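Local coordinates for protein chlamydomonas reinhardtii THB1 (Chlamydomonas reinhardtii, PDB 6CII) that binds one heme per subunit as a group I truncated (2-on-2) hemoglobin and probably binds oxygen, at residues 8-13 against 108-113; 83-88 against 123-128. All blocks are in the same frame, centred on the assembly; numbering follows the deposited sequence.

Interaction 1 of 2, residues 8-13 against 108-113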
loop_
_atom_site.group_PDB
_atom_site.type_symbol
_atom_site.label_atom_id
_atom_site.label_comp_id
_atom_site.label_asym_id
_atom_site.label_seq_id
_atom_site.Cartn_x
_atom_site.Cartn_y
_atom_site.Cartn_z
ATOM N N ASP A 8 12.753 -12.663 -10.517
ATOM C CA ASP A 8 11.708 -13.620 -10.218
ATOM C C ASP A 8 10.805 -13.183 -9.075
ATOM O O ASP A 8 9.788 -13.834 -8.830
ATOM C CB ASP A 8 12.332 -14.995 -9.972
ATOM C CG ASP A 8 12.937 -15.588 -11.257
ATOM O OD1 ASP A 8 12.834 -14.943 -12.338
ATOM O OD2 ASP A 8 13.511 -16.683 -11.184
ATOM N N SER A 9 11.103 -12.058 -8.423
ATOM C CA SER A 9 10.211 -11.551 -7.394
ATOM C C SER A 9 8.928 -11.039 -8.015
ATOM O O SER A 9 8.853 -10.726 -9.209
ATOM C CB SER A 9 10.852 -10.399 -6.618
ATOM O OG SER A 9 11.075 -9.292 -7.482
ATOM N N LEU A 10 7.899 -10.952 -7.170
ATOM C CA LEU A 10 6.633 -10.371 -7.603
ATOM C C LEU A 10 6.850 -8.957 -8.104
ATOM O O LEU A 10 6.355 -8.578 -9.162
ATOM C CB LEU A 10 5.641 -10.376 -6.448
ATOM C CG LEU A 10 4.360 -9.580 -6.699
ATOM C CD1 LEU A 10 3.534 -10.222 -7.827
ATOM C CD2 LEU A 10 3.538 -9.447 -5.402
ATOM N N TYR A 11 7.607 -8.171 -7.340
ATOM C CA TYR A 11 7.998 -6.827 -7.745
ATOM C C TYR A 11 8.550 -6.790 -9.160
ATOM O O TYR A 11 8.080 -6.018 -9.994
ATOM C CB TYR A 11 9.045 -6.330 -6.763
ATOM C CG TYR A 11 9.631 -4.971 -7.051
ATOM C CD1 TYR A 11 10.910 -4.855 -7.618
ATOM C CD2 TYR A 11 8.951 -3.816 -6.702
ATOM C CE1 TYR A 11 11.473 -3.601 -7.831
ATOM C CE2 TYR A 11 9.509 -2.553 -6.909
ATOM C CZ TYR A 11 10.766 -2.465 -7.482
ATOM O OH TYR A 11 11.368 -1.238 -7.666
ATOM N N SER A 12 9.570 -7.612 -9.447
ATOM C CA SER A 12 10.146 -7.587 -10.784
ATOM C C SER A 12 9.141 -8.033 -11.833
ATOM O O SER A 12 9.059 -7.430 -12.915
ATOM C CB SER A 12 11.404 -8.448 -10.829
ATOM O OG SER A 12 12.339 -7.874 -9.950
ATOM N N ARG A 13 8.356 -9.071 -11.525
ATOM C CA ARG A 13 7.425 -9.628 -12.504
ATOM C C ARG A 13 6.302 -8.659 -12.833
ATOM O O ARG A 13 5.773 -8.670 -13.952
ATOM C CB ARG A 13 6.881 -10.946 -11.980
ATOM C CG ARG A 13 7.950 -12.073 -11.978
ATOM C CD ARG A 13 7.440 -13.418 -11.433
ATOM N NE ARG A 13 7.277 -13.433 -9.981
ATOM C CZ ARG A 13 6.097 -13.561 -9.371
ATOM N NH1 ARG A 13 5.001 -13.712 -10.095
ATOM N NH2 ARG A 13 6.009 -13.570 -8.051
ATOM N N GLN A 108 -3.770 -11.046 -13.685
ATOM C CA GLN A 108 -4.632 -11.457 -12.584
ATOM C C GLN A 108 -3.878 -12.242 -11.513
ATOM O O GLN A 108 -4.109 -12.043 -10.311
ATOM C CB GLN A 108 -5.804 -12.270 -13.133
ATOM C CG GLN A 108 -6.678 -12.887 -12.075
ATOM C CD GLN A 108 -7.549 -11.874 -11.343
ATOM O OE1 GLN A 108 -7.818 -10.780 -11.854
ATOM N NE2 GLN A 108 -7.997 -12.238 -10.134
ATOM N N GLU A 109 -2.986 -13.155 -11.912
ATOM C CA GLU A 109 -2.251 -13.940 -10.920
ATOM C C GLU A 109 -1.344 -13.053 -10.073
ATOM O O GLU A 109 -1.210 -13.262 -8.860
ATOM C CB GLU A 109 -1.411 -15.029 -11.596
ATOM C CG GLU A 109 -2.183 -16.016 -12.439
ATOM C CD GLU A 109 -2.824 -15.406 -13.674
ATOM O OE1 GLU A 109 -2.354 -14.354 -14.163
ATOM O OE2 GLU A 109 -3.819 -15.975 -14.141
ATOM N N LEU A 110 -0.700 -12.060 -10.703
ATOM C CA LEU A 110 0.183 -11.178 -9.952
ATOM C C LEU A 110 -0.621 -10.249 -9.062
ATOM O O LEU A 110 -0.233 -9.974 -7.919
ATOM C CB LEU A 110 1.066 -10.365 -10.912
ATOM C CG LEU A 110 1.902 -11.186 -11.897
ATOM C CD1 LEU A 110 2.873 -10.303 -12.656
ATOM C CD2 LEU A 110 2.642 -12.228 -11.144
ATOM N N LYS A 111 -1.754 -9.752 -9.567
ATOM C CA LYS A 111 -2.618 -8.941 -8.714
ATOM C C LYS A 111 -3.068 -9.718 -7.471
ATOM O O LYS A 111 -3.068 -9.180 -6.366
ATOM C CB LYS A 111 -3.822 -8.434 -9.515
ATOM C CG LYS A 111 -4.694 -7.459 -8.706
ATOM C CD LYS A 111 -5.788 -6.802 -9.609
ATOM C CE LYS A 111 -6.750 -7.826 -10.180
ATOM N NZ LYS A 111 -7.707 -8.227 -9.137
ATOM N N ALA A 112 -3.434 -11.006 -7.631
ATOM C CA ALA A 112 -3.870 -11.790 -6.484
ATOM C C ALA A 112 -2.747 -11.946 -5.481
ATOM O O ALA A 112 -2.969 -11.848 -4.268
ATOM C CB ALA A 112 -4.356 -13.172 -6.936
ATOM N N GLU A 113 -1.531 -12.199 -5.969
ATOM C CA GLU A 113 -0.396 -12.332 -5.066
ATOM C C GLU A 113 -0.175 -11.036 -4.297
ATOM O O GLU A 113 -0.003 -11.039 -3.071
ATOM C CB GLU A 113 0.862 -12.706 -5.846
ATOM C CG GLU A 113 2.008 -12.992 -4.879
ATOM C CD GLU A 113 3.243 -13.580 -5.543
ATOM O OE1 GLU A 113 3.200 -13.862 -6.756
ATOM O OE2 GLU A 113 4.249 -13.758 -4.823
#
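The guanidinium of Arg-13 meets the carboxylate of Glu-113 at its edge: NH2 donates to OE1 over 3.1 Å in a nearly straight bond (N-H...O 178°). OE1 receives it on its syn side; the bond lies in the guanidinium plane but 28° out of the carboxylate plane, and the salt bridge rests on this one hydrogen bond. Another in-plane bond leaves the edge at NE, which donates to the backbone O of Asp-8 at 2.8 Å; here the donor stands above the carbonyl plane. Gripped at NE and NH2, the group has its rotation fixed. Leu-110 CD2 approaches NH1 obliquely, and Leu-110 CD1 rests 3.6 Å from the carbonyl O of Arg-13.

Beside the charged pair is an apolar patch. Chi1 (170°) sets Leu-10 CG anti to the backbone N, and the branch beyond it brings CD1 to 4.0 Å from Leu-110 CB, while CD2 packs against Glu-113 CG at 3.9 Å. Leu-10 and Glu-113 reach toward each other tip to tip, and the extended Glu-113 chain crosses Arg-13 at about a right angle. Ser-9 is the N-cap of the short helix, its OG accepting from Ser-12 N at 3.0 Å.

This is peripheral packing, away from the heme site, the Leu-10 side chain about 13 Å from the heme, that fastens the N-terminal turn to the first turns of the last helix. Leu-10 also touches Ala-114 and Ile-117 farther along helix 108-126, and Phe-61 in a loop; Tyr-11 rests on helix 16-33, while Lys-111 reaches helix 87-103 and pairs with Asp-98.

Interaction 2 of 2, residues 83-88 against 123-128. With HEM (protoporphyrin IX containing Fe), chain B.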
loop_
_atom_site.group_PDB
_atom_site.type_symbol
_atom_site.label_atom_id
_atom_site.label_comp_id
_atom_site.label_asym_id
_atom_site.label_seq_id
_atom_site.Cartn_x
_atom_site.Cartn_y
_atom_site.Cartn_z
ATOM N N GLN A 83 -7.867 8.410 16.118
ATOM C CA GLN A 83 -8.596 8.936 14.968
ATOM C C GLN A 83 -9.634 7.983 14.398
ATOM O O GLN A 83 -10.155 8.236 13.309
ATOM C CB GLN A 83 -7.621 9.340 13.865
ATOM C CG GLN A 83 -6.794 10.509 14.283
ATOM C CD GLN A 83 -5.581 10.692 13.404
ATOM O OE1 GLN A 83 -4.475 10.355 13.800
ATOM N NE2 GLN A 83 -5.789 11.192 12.209
ATOM N N GLY A 84 -9.942 6.892 15.087
ATOM C CA GLY A 84 -10.995 6.039 14.572
ATOM C C GLY A 84 -10.647 5.232 13.346
ATOM O O GLY A 84 -11.558 4.754 12.652
ATOM N N MET A 85 -9.354 5.034 13.063
ATOM C CA MET A 85 -8.983 4.160 11.945
ATOM C C MET A 85 -9.410 2.729 12.256
ATOM O O MET A 85 -9.162 2.225 13.360
ATOM C CB MET A 85 -7.466 4.217 11.677
ATOM C CG MET A 85 -7.000 3.188 10.600
ATOM S SD MET A 85 -5.192 3.250 10.392
ATOM C CE MET A 85 -4.905 1.587 9.874
ATOM N N ASN A 86 -10.033 2.052 11.285
ATOM C CA ASN A 86 -10.600 0.752 11.602
ATOM C C ASN A 86 -10.459 -0.214 10.438
ATOM O O ASN A 86 -9.941 0.114 9.367
ATOM C CB ASN A 86 -12.060 0.895 12.071
ATOM C CG ASN A 86 -12.969 1.472 11.021
ATOM O OD1 ASN A 86 -12.861 1.150 9.839
ATOM N ND2 ASN A 86 -13.917 2.321 11.452
ATOM N N HIS A 87 -10.931 -1.440 10.677
ATOM C CA HIS A 87 -10.786 -2.495 9.684
ATOM C C HIS A 87 -11.548 -2.190 8.408
ATOM O O HIS A 87 -11.143 -2.629 7.322
ATOM C CB HIS A 87 -11.244 -3.818 10.293
ATOM C CG HIS A 87 -10.170 -4.523 11.054
ATOM N ND1 HIS A 87 -9.598 -4.010 12.201
ATOM C CD2 HIS A 87 -9.548 -5.703 10.819
ATOM C CE1 HIS A 87 -8.685 -4.854 12.651
ATOM N NE2 HIS A 87 -8.629 -5.886 11.826
ATOM N N HIS A 88 -12.650 -1.451 8.503
ATOM C CA HIS A 88 -13.365 -1.099 7.284
ATOM C C HIS A 88 -12.526 -0.169 6.423
ATOM O O HIS A 88 -12.489 -0.324 5.195
ATOM C CB HIS A 88 -14.712 -0.455 7.606
ATOM C CG HIS A 88 -15.461 0.021 6.394
ATOM N ND1 HIS A 88 -15.869 -0.830 5.387
ATOM C CD2 HIS A 88 -15.856 1.262 6.021
ATOM C CE1 HIS A 88 -16.495 -0.135 4.455
ATOM N NE2 HIS A 88 -16.510 1.133 4.820
ATOM N N PRO A 123 -2.791 -7.817 10.268
ATOM C CA PRO A 123 -2.450 -8.003 11.692
ATOM C C PRO A 123 -1.310 -7.122 12.127
ATOM O O PRO A 123 -1.286 -6.676 13.280
ATOM C CB PRO A 123 -2.056 -9.486 11.788
ATOM C CG PRO A 123 -2.447 -10.100 10.510
ATOM C CD PRO A 123 -2.590 -9.052 9.488
ATOM N N LEU A 124 -0.347 -6.877 11.235
ATOM C CA LEU A 124 0.753 -5.981 11.564
ATOM C C LEU A 124 0.230 -4.592 11.859
ATOM O O LEU A 124 0.611 -3.972 12.856
ATOM C CB LEU A 124 1.762 -5.932 10.417
ATOM C CG LEU A 124 2.359 -7.323 10.136
ATOM C CD1 LEU A 124 3.423 -7.282 9.048
ATOM C CD2 LEU A 124 2.906 -7.946 11.425
ATOM N N ILE A 125 -0.660 -4.093 11.003
ATOM C CA ILE A 125 -1.138 -2.720 11.150
ATOM C C ILE A 125 -1.960 -2.562 12.426
ATOM O O ILE A 125 -1.803 -1.575 13.156
ATOM C CB ILE A 125 -1.937 -2.296 9.904
ATOM C CG1 ILE A 125 -1.004 -1.923 8.750
ATOM C CG2 ILE A 125 -2.859 -1.141 10.238
ATOM C CD1 ILE A 125 -1.698 -1.957 7.424
ATOM N N PHE A 126 -2.845 -3.516 12.727
ATOM C CA PHE A 126 -3.760 -3.371 13.857
ATOM C C PHE A 126 -3.235 -4.014 15.125
ATOM O O PHE A 126 -3.965 -4.075 16.123
ATOM C CB PHE A 126 -5.145 -3.948 13.514
ATOM C CG PHE A 126 -5.898 -3.120 12.504
ATOM C CD1 PHE A 126 -5.876 -3.454 11.160
ATOM C CD2 PHE A 126 -6.540 -1.951 12.888
ATOM C CE1 PHE A 126 -6.542 -2.684 10.235
ATOM C CE2 PHE A 126 -7.225 -1.174 11.952
ATOM C CZ PHE A 126 -7.209 -1.537 10.629
ATOM N N GLY A 127 -1.990 -4.486 15.115
ATOM C CA GLY A 127 -1.428 -5.101 16.305
ATOM C C GLY A 127 -2.229 -6.274 16.810
ATOM O O GLY A 127 -2.289 -6.505 18.024
ATOM N N THR A 128 -2.852 -7.021 15.908
ATOM C CA THR A 128 -3.629 -8.191 16.288
ATOM C C THR A 128 -2.723 -9.395 16.555
ATOM O O THR A 128 -1.500 -9.267 16.620
ATOM C CB THR A 128 -4.662 -8.553 15.198
ATOM O OG1 THR A 128 -5.582 -7.465 15.028
ATOM C CG2 THR A 128 -5.431 -9.814 15.574
HETATM C CHA HEM B . 1.361 5.808 7.044
HETATM C CHB HEM B . 1.269 1.453 4.816
HETATM C CHC HEM B . -3.578 1.173 5.687
HETATM C CHD HEM B . -3.536 5.939 7.005
HETATM C C1A HEM B . 1.713 4.643 6.404
HETATM C C2A HEM B . 3.059 4.314 5.998
HETATM C C3A HEM B . 3.027 3.134 5.383
HETATM C C4A HEM B . 1.678 2.652 5.349
HETATM C CMA HEM B . 4.195 2.338 4.760
HETATM C CAA HEM B . 4.274 5.225 6.288
HETATM C CBA HEM B . 4.775 4.883 7.699
HETATM C CGA HEM B . 6.077 5.582 7.962
HETATM O O1A HEM B . 7.130 4.990 7.627
HETATM O O2A HEM B . 6.052 6.728 8.479
HETATM C C1B HEM B . -0.055 1.047 4.856
HETATM C C2B HEM B . -0.540 -0.161 4.251
HETATM C C3B HEM B . -1.852 -0.259 4.467
HETATM C C4B HEM B . -2.284 0.899 5.233
HETATM C CMB HEM B . 0.352 -1.163 3.490
HETATM C CAB HEM B . -2.694 -1.444 3.959
HETATM C CBB HEM B . -3.998 -1.348 3.727
HETATM C C1C HEM B . -3.947 2.440 6.109
HETATM C C2C HEM B . -5.291 2.861 6.458
HETATM C C3C HEM B . -5.258 4.158 6.825
HETATM C C4C HEM B . -3.902 4.638 6.696
HETATM C CMC HEM B . -6.499 1.893 6.432
HETATM C CAC HEM B . -6.413 5.096 7.273
HETATM C CBC HEM B . -7.536 5.079 6.573
HETATM C C1D HEM B . -2.187 6.273 7.066
HETATM C C2D HEM B . -1.735 7.595 7.382
HETATM C C3D HEM B . -0.384 7.592 7.405
HETATM C C4D HEM B . 0.062 6.257 7.114
HETATM C CMD HEM B . -2.675 8.799 7.627
HETATM C CAD HEM B . 0.514 8.808 7.696
HETATM C CBD HEM B . 0.535 9.072 9.202
HETATM C CGD HEM B . 1.393 10.287 9.487
HETATM O O1D HEM B . 0.919 11.197 10.213
HETATM O O2D HEM B . 2.550 10.338 8.994
HETATM N NA HEM B . 0.909 3.592 5.991
HETATM N NB HEM B . -1.157 1.685 5.442
HETATM N NC HEM B . -3.111 3.550 6.302
HETATM N ND HEM B . -1.058 5.469 6.898
HETATM FE FE HEM B . -1.072 3.586 6.165
HETATM O O HOH W 1 -6.909 -7.930 12.149
#
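Aromatic stacking carries most of this contact: the imidazole of His-87 lies over one face of the Phe-126 ring, centroids 3.9 Å apart and planes inclined by 25°. The stack is tighter at the His-87 CE1 end, which comes within 3.3 Å of Phe-126 CG, and the two side chains run past each other in opposite directions. Chi1 (-70°) puts Phe-126 CG anti to its own carbonyl carbon, where it is the ring atom nearest His-87 CE1. At the edge of the same ring, the carbonyl O of Asn-86 is 3.4 Å from CZ.

Apolar contacts fill the heme side. The extended chain of Met-85 brings CE against Ile-125 CG2 at 3.4 Å, a tight carbon pair, and CE also reaches Phe-126 CZ. Ile-125 CG2 lies over the Phe-126 face opposite the imidazole. Both residues line the heme pocket: Met-85 SD is 3.7 Å from heme C3C, and Ile-125 CD1 is 3.4 Å from heme C3B.

Polar links are indirect. One water joins His-87 NE2, at 2.7 Å and in the ring plane, to Thr-128 OG1, bridging the segments. Gly-127, with positive phi, belongs to a Schellman motif closed by Thr-128 N to Pro-123 O and a weak bond from Gly-127 N to Leu-124 O. Asn-86 is the N-cap of helix 87-103, its OD1 accepting from His-89 N.

The contact joins the start of helix 87-103 to the end of helix 108-126 beside the heme. Met-85 touches His-76, the axial heme ligand, and Leu-79 on helix 72-82, as well as Phe-40; Phe-126 meets Ile-80 of that helix, and both Ile-125 and Phe-126 pack on Phe-90.

From the N terminus, the chain opens with 8-13, which waits for 108-113 before interaction 1 closes a long, mainly helical loop of 94 residues. Within that loop lies 83-88, whose partner 123-128 comes only after it has closed; interaction 2 completes a shorter loop of 34 residues, and the two contacts therefore cross. Both use helix 108-126, one at its first turns and the other at its last. Their centres are 26 Å apart, on opposite sides of the chain's centre. The helix is thus tied to the N-terminal turn at one end and, at the other, to the heme-lining turn just before helix 87-103 and that helix's first residues.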